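Thymidylate synthase ThyX (Streptomyces cacaoi subsp. asoensis, PDB 4P5A) probably methylates UMP and dUMP at the uracil ring as an FAD-dependent homotetramer, using 5,10-methylenetetrahydrofolate as methyl donor and NADPH as reductant. Local coordinates at residues 183-196 / 209-221. Sequence-based numbering, arbitrary orientation. Where two conformers were deposited one is given.
With FAD (flavin-adenine dinucleotide), chain L.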
loop_
_atom_site.group_PDB
_atom_site.type_symbol
_atom_site.label_atom_id
_atom_site.label_comp_id
_atom_site.label_asym_id
_atom_site.label_seq_id
_atom_site.Cartn_x
_atom_site.Cartn_y
_atom_site.Cartn_z
ATOM N N ALA B 183 11.503 8.925 -2.858
ATOM C CA ALA B 183 12.843 8.360 -3.045
ATOM C C ALA B 183 12.964 6.942 -2.454
ATOM O O ALA B 183 13.756 6.124 -2.951
ATOM C CB ALA B 183 13.874 9.268 -2.294
ATOM N N ARG B 184 12.182 6.605 -1.403
ATOM C CA ARG B 184 12.230 5.244 -0.827
ATOM C C ARG B 184 11.693 4.259 -1.873
ATOM O O ARG B 184 12.309 3.174 -2.092
ATOM C CB ARG B 184 11.428 5.222 0.482
ATOM C CG ARG B 184 11.845 3.913 1.269
ATOM C CD ARG B 184 10.779 3.673 2.365
ATOM N NE ARG B 184 11.324 2.626 3.254
ATOM C CZ ARG B 184 10.644 2.254 4.371
ATOM N NH1 ARG B 184 11.217 1.323 5.215
ATOM N NH2 ARG B 184 9.449 2.803 4.651
ATOM N N ALA B 185 10.600 4.604 -2.514
ATOM C CA ALA B 185 10.009 3.731 -3.532
ATOM C C ALA B 185 10.951 3.653 -4.729
ATOM O O ALA B 185 11.047 2.602 -5.329
ATOM C CB ALA B 185 8.659 4.316 -3.959
ATOM N N LEU B 186 11.597 4.741 -5.107
ATOM C CA LEU B 186 12.559 4.712 -6.201
ATOM C C LEU B 186 13.728 3.786 -5.806
ATOM O O LEU B 186 14.120 2.968 -6.684
ATOM C CB LEU B 186 13.107 6.147 -6.522
ATOM C CG LEU B 186 14.098 6.141 -7.715
ATOM C CD1 LEU B 186 13.482 5.587 -9.015
ATOM C CD2 LEU B 186 14.509 7.584 -7.897
ATOM N N MET B 187 14.241 3.879 -4.586
ATOM C CA MET B 187 15.375 2.983 -4.212
ATOM C C MET B 187 14.951 1.525 -4.249
ATOM O O MET B 187 15.760 0.663 -4.685
ATOM C CB MET B 187 15.954 3.400 -2.790
ATOM C CG MET B 187 16.831 4.645 -2.960
ATOM S SD MET B 187 17.558 5.025 -1.357
ATOM C CE MET B 187 16.191 5.870 -0.437
ATOM N N HIS B 188 13.732 1.236 -3.838
ATOM C CA HIS B 188 13.303 -0.213 -3.857
ATOM C C HIS B 188 13.202 -0.670 -5.303
ATOM O O HIS B 188 13.653 -1.787 -5.655
ATOM C CB HIS B 188 11.976 -0.311 -3.110
ATOM C CG HIS B 188 11.519 -1.730 -2.924
ATOM N ND1 HIS B 188 11.785 -2.444 -1.779
ATOM C CD2 HIS B 188 10.843 -2.555 -3.756
ATOM C CE1 HIS B 188 11.269 -3.658 -1.894
ATOM N NE2 HIS B 188 10.763 -3.781 -3.116
ATOM N N PHE B 189 12.727 0.213 -6.184
ATOM C CA PHE B 189 12.620 -0.148 -7.603
ATOM C C PHE B 189 14.034 -0.307 -8.219
ATOM O O PHE B 189 14.268 -1.277 -8.936
ATOM C CB PHE B 189 11.885 0.978 -8.279
ATOM C CG PHE B 189 11.930 0.981 -9.777
ATOM C CD1 PHE B 189 12.851 1.764 -10.475
ATOM C CD2 PHE B 189 10.993 0.228 -10.517
ATOM C CE1 PHE B 189 12.874 1.779 -11.913
ATOM C CE2 PHE B 189 10.984 0.317 -11.987
ATOM C CZ PHE B 189 11.974 1.080 -12.646
ATOM N N LEU B 190 14.968 0.571 -7.839
ATOM C CA LEU B 190 16.317 0.510 -8.460
ATOM C C LEU B 190 16.994 -0.804 -7.985
ATOM O O LEU B 190 17.749 -1.384 -8.758
ATOM C CB LEU B 190 17.204 1.706 -8.061
ATOM C CG LEU B 190 16.688 3.046 -8.692
ATOM C CD1 LEU B 190 17.525 4.131 -8.164
ATOM C CD2 LEU B 190 16.798 3.028 -10.253
ATOM N N SER B 191 16.775 -1.216 -6.745
ATOM C CA SER B 191 17.438 -2.468 -6.229
ATOM C C SER B 191 16.974 -3.621 -7.041
ATOM O O SER B 191 17.725 -4.555 -7.279
ATOM C CB SER B 191 17.067 -2.690 -4.772
ATOM O OG SER B 191 17.806 -3.758 -4.209
ATOM N N LEU B 192 15.757 -3.576 -7.542
ATOM C CA LEU B 192 15.222 -4.791 -8.283
ATOM C C LEU B 192 15.413 -4.661 -9.824
ATOM O O LEU B 192 15.507 -5.658 -10.530
ATOM C CB LEU B 192 13.696 -4.919 -8.024
ATOM C CG LEU B 192 13.360 -5.377 -6.642
ATOM C CD1 LEU B 192 11.754 -5.080 -6.403
ATOM C CD2 LEU B 192 13.727 -6.896 -6.485
ATOM N N ARG B 193 15.407 -3.439 -10.350
ATOM C CA ARG B 193 15.328 -3.194 -11.805
ATOM C C ARG B 193 16.689 -2.704 -12.363
ATOM O O ARG B 193 16.740 -2.226 -13.503
ATOM C CB ARG B 193 14.239 -2.188 -12.188
ATOM C CG ARG B 193 12.883 -2.659 -11.748
ATOM C CD ARG B 193 12.464 -4.047 -12.310
ATOM N NE ARG B 193 11.006 -4.334 -11.995
ATOM C CZ ARG B 193 10.390 -5.409 -12.487
ATOM N NH1 ARG B 193 11.085 -6.304 -13.287
ATOM N NH2 ARG B 193 9.094 -5.592 -12.232
ATOM N N THR B 194 17.751 -2.851 -11.590
ATOM C CA THR B 194 19.090 -2.692 -12.188
ATOM C C THR B 194 19.895 -3.960 -11.848
ATOM O O THR B 194 19.775 -4.546 -10.734
ATOM C CB THR B 194 19.838 -1.479 -11.709
ATOM O OG1 THR B 194 19.969 -1.525 -10.280
ATOM C CG2 THR B 194 19.159 -0.233 -12.143
ATOM N N HIS B 195 20.745 -4.364 -12.813
ATOM C CA HIS B 195 21.622 -5.556 -12.588
ATOM C C HIS B 195 23.027 -5.031 -12.242
ATOM O O HIS B 195 23.750 -4.606 -13.126
ATOM C CB HIS B 195 21.698 -6.354 -13.889
ATOM C CG HIS B 195 22.632 -7.524 -13.797
ATOM N ND1 HIS B 195 23.902 -7.512 -14.353
ATOM C CD2 HIS B 195 22.501 -8.726 -13.180
ATOM C CE1 HIS B 195 24.516 -8.658 -14.076
ATOM N NE2 HIS B 195 23.683 -9.420 -13.380
ATOM N N ARG B 196 23.394 -5.105 -10.977
ATOM C CA ARG B 196 24.648 -4.579 -10.506
ATOM C C ARG B 196 25.399 -5.660 -9.741
ATOM O O ARG B 196 25.070 -5.941 -8.576
ATOM C CB ARG B 196 24.409 -3.372 -9.620
ATOM C CG ARG B 196 23.799 -2.237 -10.416
ATOM C CD ARG B 196 24.791 -1.686 -11.473
ATOM N NE ARG B 196 24.129 -0.545 -12.085
ATOM C CZ ARG B 196 23.344 -0.578 -13.148
ATOM N NH1 ARG B 196 23.130 -1.682 -13.890
ATOM N NH2 ARG B 196 22.826 0.541 -13.504
ATOM N N ILE B 209 13.584 -2.569 -19.008
ATOM C CA ILE B 209 13.266 -1.871 -17.760
ATOM C C ILE B 209 14.472 -1.342 -17.038
ATOM O O ILE B 209 14.413 -0.261 -16.410
ATOM C CB ILE B 209 12.308 -2.743 -16.812
ATOM C CG1 ILE B 209 11.816 -1.902 -15.601
ATOM C CG2 ILE B 209 13.111 -3.943 -16.281
ATOM C CD1 ILE B 209 10.852 -0.773 -16.086
ATOM N N GLU B 210 15.601 -2.009 -17.266
ATOM C CA GLU B 210 16.848 -1.509 -16.679
ATOM C C GLU B 210 17.192 -0.165 -17.324
ATOM O O GLU B 210 17.729 0.703 -16.646
ATOM C CB GLU B 210 17.979 -2.502 -16.857
ATOM C CG GLU B 210 19.270 -2.012 -16.124
ATOM C CD GLU B 210 20.399 -3.034 -16.262
ATOM O OE1 GLU B 210 21.070 -3.154 -15.261
ATOM O OE2 GLU B 210 20.652 -3.632 -17.372
ATOM N N MET B 211 16.975 -0.002 -18.634
ATOM C CA MET B 211 17.185 1.322 -19.254
ATOM C C MET B 211 16.333 2.429 -18.668
ATOM O O MET B 211 16.791 3.565 -18.514
ATOM C CB MET B 211 16.955 1.218 -20.765
ATOM C CG MET B 211 17.961 0.214 -21.432
ATOM S SD MET B 211 17.378 -0.157 -23.120
ATOM C CE MET B 211 17.459 1.458 -23.900
ATOM N N VAL B 212 15.083 2.100 -18.352
ATOM C CA VAL B 212 14.211 3.062 -17.636
ATOM C C VAL B 212 14.852 3.393 -16.335
ATOM O O VAL B 212 14.958 4.620 -15.948
ATOM C CB VAL B 212 12.789 2.454 -17.413
ATOM C CG1 VAL B 212 11.926 3.384 -16.479
ATOM C CG2 VAL B 212 12.058 2.199 -18.795
ATOM N N ALA B 213 15.168 2.334 -15.547
ATOM C CA ALA B 213 15.705 2.539 -14.194
ATOM C C ALA B 213 16.996 3.396 -14.235
ATOM O O ALA B 213 17.175 4.227 -13.350
ATOM C CB ALA B 213 16.048 1.190 -13.552
ATOM N N GLU B 214 17.916 3.144 -15.187
ATOM C CA GLU B 214 19.181 3.908 -15.162
ATOM C C GLU B 214 18.942 5.398 -15.410
ATOM O O GLU B 214 19.577 6.248 -14.798
ATOM C CB GLU B 214 20.186 3.337 -16.256
ATOM C CG GLU B 214 20.619 1.960 -15.865
ATOM C CD GLU B 214 21.350 1.179 -17.002
ATOM O OE1 GLU B 214 21.140 1.508 -18.233
ATOM O OE2 GLU B 214 22.097 0.243 -16.610
ATOM N N GLN B 215 17.969 5.715 -16.224
ATOM C CA GLN B 215 17.713 7.117 -16.489
ATOM C C GLN B 215 17.042 7.786 -15.297
ATOM O O GLN B 215 17.260 8.965 -15.044
ATOM C CB GLN B 215 16.879 7.268 -17.771
ATOM C CG GLN B 215 17.634 6.808 -19.058
ATOM C CD GLN B 215 16.690 6.983 -20.280
ATOM O OE1 GLN B 215 16.174 8.081 -20.544
ATOM N NE2 GLN B 215 16.376 5.891 -20.930
ATOM N N MET B 216 16.147 7.041 -14.631
ATOM C CA MET B 216 15.532 7.595 -13.455
ATOM C C MET B 216 16.631 7.876 -12.452
ATOM O O MET B 216 16.606 8.852 -11.715
ATOM C CB MET B 216 14.510 6.573 -12.860
ATOM C CG MET B 216 13.255 6.627 -13.713
ATOM S SD MET B 216 12.159 5.308 -13.055
ATOM C CE MET B 216 10.642 5.624 -13.994
ATOM N N GLU B 217 17.506 6.914 -12.249
ATOM C CA GLU B 217 18.578 7.070 -11.229
ATOM C C GLU B 217 19.488 8.256 -11.496
ATOM O O GLU B 217 19.887 8.958 -10.564
ATOM C CB GLU B 217 19.405 5.755 -11.163
ATOM C CG GLU B 217 20.457 5.811 -10.033
ATOM C CD GLU B 217 21.089 4.448 -9.700
ATOM O OE1 GLU B 217 20.672 3.395 -10.266
ATOM O OE2 GLU B 217 21.971 4.448 -8.822
ATOM N N THR B 218 19.848 8.412 -12.750
ATOM C CA THR B 218 20.697 9.561 -13.151
ATOM C C THR B 218 20.000 10.887 -12.819
ATOM O O THR B 218 20.639 11.813 -12.220
ATOM C CB THR B 218 20.958 9.482 -14.666
ATOM O OG1 THR B 218 21.798 8.344 -14.924
ATOM C CG2 THR B 218 21.687 10.849 -15.126
ATOM N N ALA B 219 18.704 10.966 -13.078
ATOM C CA ALA B 219 17.950 12.175 -12.688
ATOM C C ALA B 219 17.897 12.349 -11.171
ATOM O O ALA B 219 18.108 13.407 -10.612
ATOM C CB ALA B 219 16.506 12.191 -13.288
ATOM N N TRP B 220 17.558 11.286 -10.455
ATOM C CA TRP B 220 17.413 11.352 -9.012
ATOM C C TRP B 220 18.775 11.730 -8.347
ATOM O O TRP B 220 18.819 12.447 -7.362
ATOM C CB TRP B 220 16.983 9.978 -8.512
ATOM C CG TRP B 220 16.998 9.780 -6.997
ATOM C CD1 TRP B 220 16.399 10.557 -6.035
ATOM C CD2 TRP B 220 17.693 8.744 -6.303
ATOM N NE1 TRP B 220 16.614 9.989 -4.798
ATOM C CE2 TRP B 220 17.406 8.894 -4.917
ATOM C CE3 TRP B 220 18.474 7.633 -6.715
ATOM C CZ2 TRP B 220 17.953 8.045 -3.949
ATOM C CZ3 TRP B 220 18.957 6.807 -5.784
ATOM C CH2 TRP B 220 18.704 6.997 -4.405
ATOM N N ALA B 221 19.881 11.292 -8.941
ATOM C CA ALA B 221 21.233 11.548 -8.295
ATOM C C ALA B 221 21.535 13.029 -8.292
ATOM O O ALA B 221 22.236 13.523 -7.372
ATOM C CB ALA B 221 22.289 10.789 -9.055
HETATM P PA FAD L . 5.495 -1.026 6.112
HETATM O O1A FAD L . 4.889 -2.264 6.320
HETATM O O2A FAD L . 4.643 0.156 6.306
HETATM O O5B FAD L . 5.942 -1.037 4.564
HETATM C C5B FAD L . 6.591 -2.116 4.099
HETATM C C4B FAD L . 7.567 -1.713 2.910
HETATM O O4B FAD L . 6.578 -1.349 1.908
HETATM C C3B FAD L . 8.416 -0.463 3.111
HETATM O O3B FAD L . 9.628 -0.989 3.662
HETATM C C2B FAD L . 8.624 0.044 1.706
HETATM O O2B FAD L . 9.562 -0.797 0.949
HETATM C C1B FAD L . 7.198 -0.169 1.195
HETATM N N9A FAD L . 6.297 1.000 1.385
HETATM C C8A FAD L . 5.069 0.994 1.991
HETATM N N7A FAD L . 4.521 2.242 1.820
HETATM C C5A FAD L . 5.404 3.026 1.135
HETATM C C6A FAD L . 5.363 4.349 0.731
HETATM N N6A FAD L . 4.293 5.126 0.916
HETATM N N1A FAD L . 6.433 4.837 0.027
HETATM C C2A FAD L . 7.473 4.047 -0.247
HETATM N N3A FAD L . 7.525 2.726 0.134
HETATM C C4A FAD L . 6.511 2.209 0.856
HETATM N N1 FAD L . 8.985 5.841 13.250
HETATM C C2 FAD L . 8.897 7.121 13.541
HETATM O O2 FAD L . 7.936 7.800 13.140
HETATM N N3 FAD L . 9.912 7.765 14.267
HETATM C C4 FAD L . 11.038 7.099 14.673
HETATM O O4 FAD L . 11.936 7.715 15.305
HETATM C C4X FAD L . 11.156 5.713 14.372
HETATM N N5 FAD L . 12.264 5.013 14.753
HETATM C C5X FAD L . 12.256 3.619 14.590
HETATM C C6 FAD L . 13.311 2.807 15.148
HETATM C C7 FAD L . 13.214 1.406 14.974
HETATM C C7M FAD L . 14.416 0.588 15.583
HETATM C C8 FAD L . 12.150 0.762 14.317
HETATM C C8M FAD L . 11.995 -0.760 14.040
HETATM C C9 FAD L . 11.133 1.570 13.798
HETATM C C9A FAD L . 11.207 2.957 13.911
HETATM N N10 FAD L . 10.117 3.739 13.424
HETATM C C10 FAD L . 10.116 5.073 13.668
HETATM C "C1'" FAD L . 9.011 3.145 12.631
HETATM C "C2'" FAD L . 9.549 3.006 11.139
HETATM O "O2'" FAD L . 9.848 4.288 10.516
HETATM C "C3'" FAD L . 8.478 2.340 10.282
HETATM O "O3'" FAD L . 7.266 3.084 10.390
HETATM C "C4'" FAD L . 8.199 0.877 10.730
HETATM O "O4'" FAD L . 9.430 0.233 10.973
HETATM C "C5'" FAD L . 7.481 0.108 9.641
HETATM O "O5'" FAD L . 8.479 -0.119 8.567
HETATM P P FAD L . 8.033 0.024 7.029
HETATM O O1P FAD L . 7.571 1.374 6.708
HETATM O O2P FAD L . 9.307 -0.366 6.302
HETATM O O3P FAD L . 6.883 -1.064 6.903
HETATM O O HOH W 1 21.803 2.933 -12.596
#
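Trp220 lodges as a knob among Ala183, Leu186, Met187 and Leu190, locking together two helices of the ThyX fold that run roughly antiparallel, their segment axes approaching to 9.6 Å at 138°. Its ring reaches helix 183-193 because CG lies anti to the backbone N (chi1 170°). Leu186 CD2 rests over one face as a CH-pi contact, 3.8 Å from the centroid of the five-membered ring, while Met187 crosses the far end of the indole at about a right angle, its CG 3.3 Å from Trp220 CH2. Replacing Trp220 by an alanine is likely to leave Leu186 CD2 and Met187 CG without their aromatic partner and to open a gap between the helices. Farther along, small Ala213 lets the backbones draw close: its CB meets Phe189 CE1 at 3.6 Å, and Met216 SD approaches the same ring obliquely in a Met-aromatic contact. Ile209 lies against the aliphatic part of Arg193, whose polar end turns to His87 and to O2 of bound 5-bromo-UMP; this arginine is the predicted activator of dUMP. Arg184, whose CB leaves the backbone away from helix 209-221, hydrogen-bonds through NH1 and NH2 to O2P and O1P of one FAD phosphate, so helix 183-193 joins the packed core to the cofactor.

Where that helix gives way to loop, the contact turns polar. Long, extended Glu210 accepts a nearly straight bond from the backbone, His195 N to Glu210 OE1 at 2.7 Å, and in one of two modelled conformers Arg196 NH1 adds a weak, salt-bridging bond to the same oxygen. Arg207 pairs with both Glu210 and Glu214, probably easing carboxylate crowding. In that conformer Thr194 CB sits over the guanidinium centre, and Arg196 NH2 salt-bridges Glu214 OE2 at 3.2 Å, on the anti side of the carboxylate.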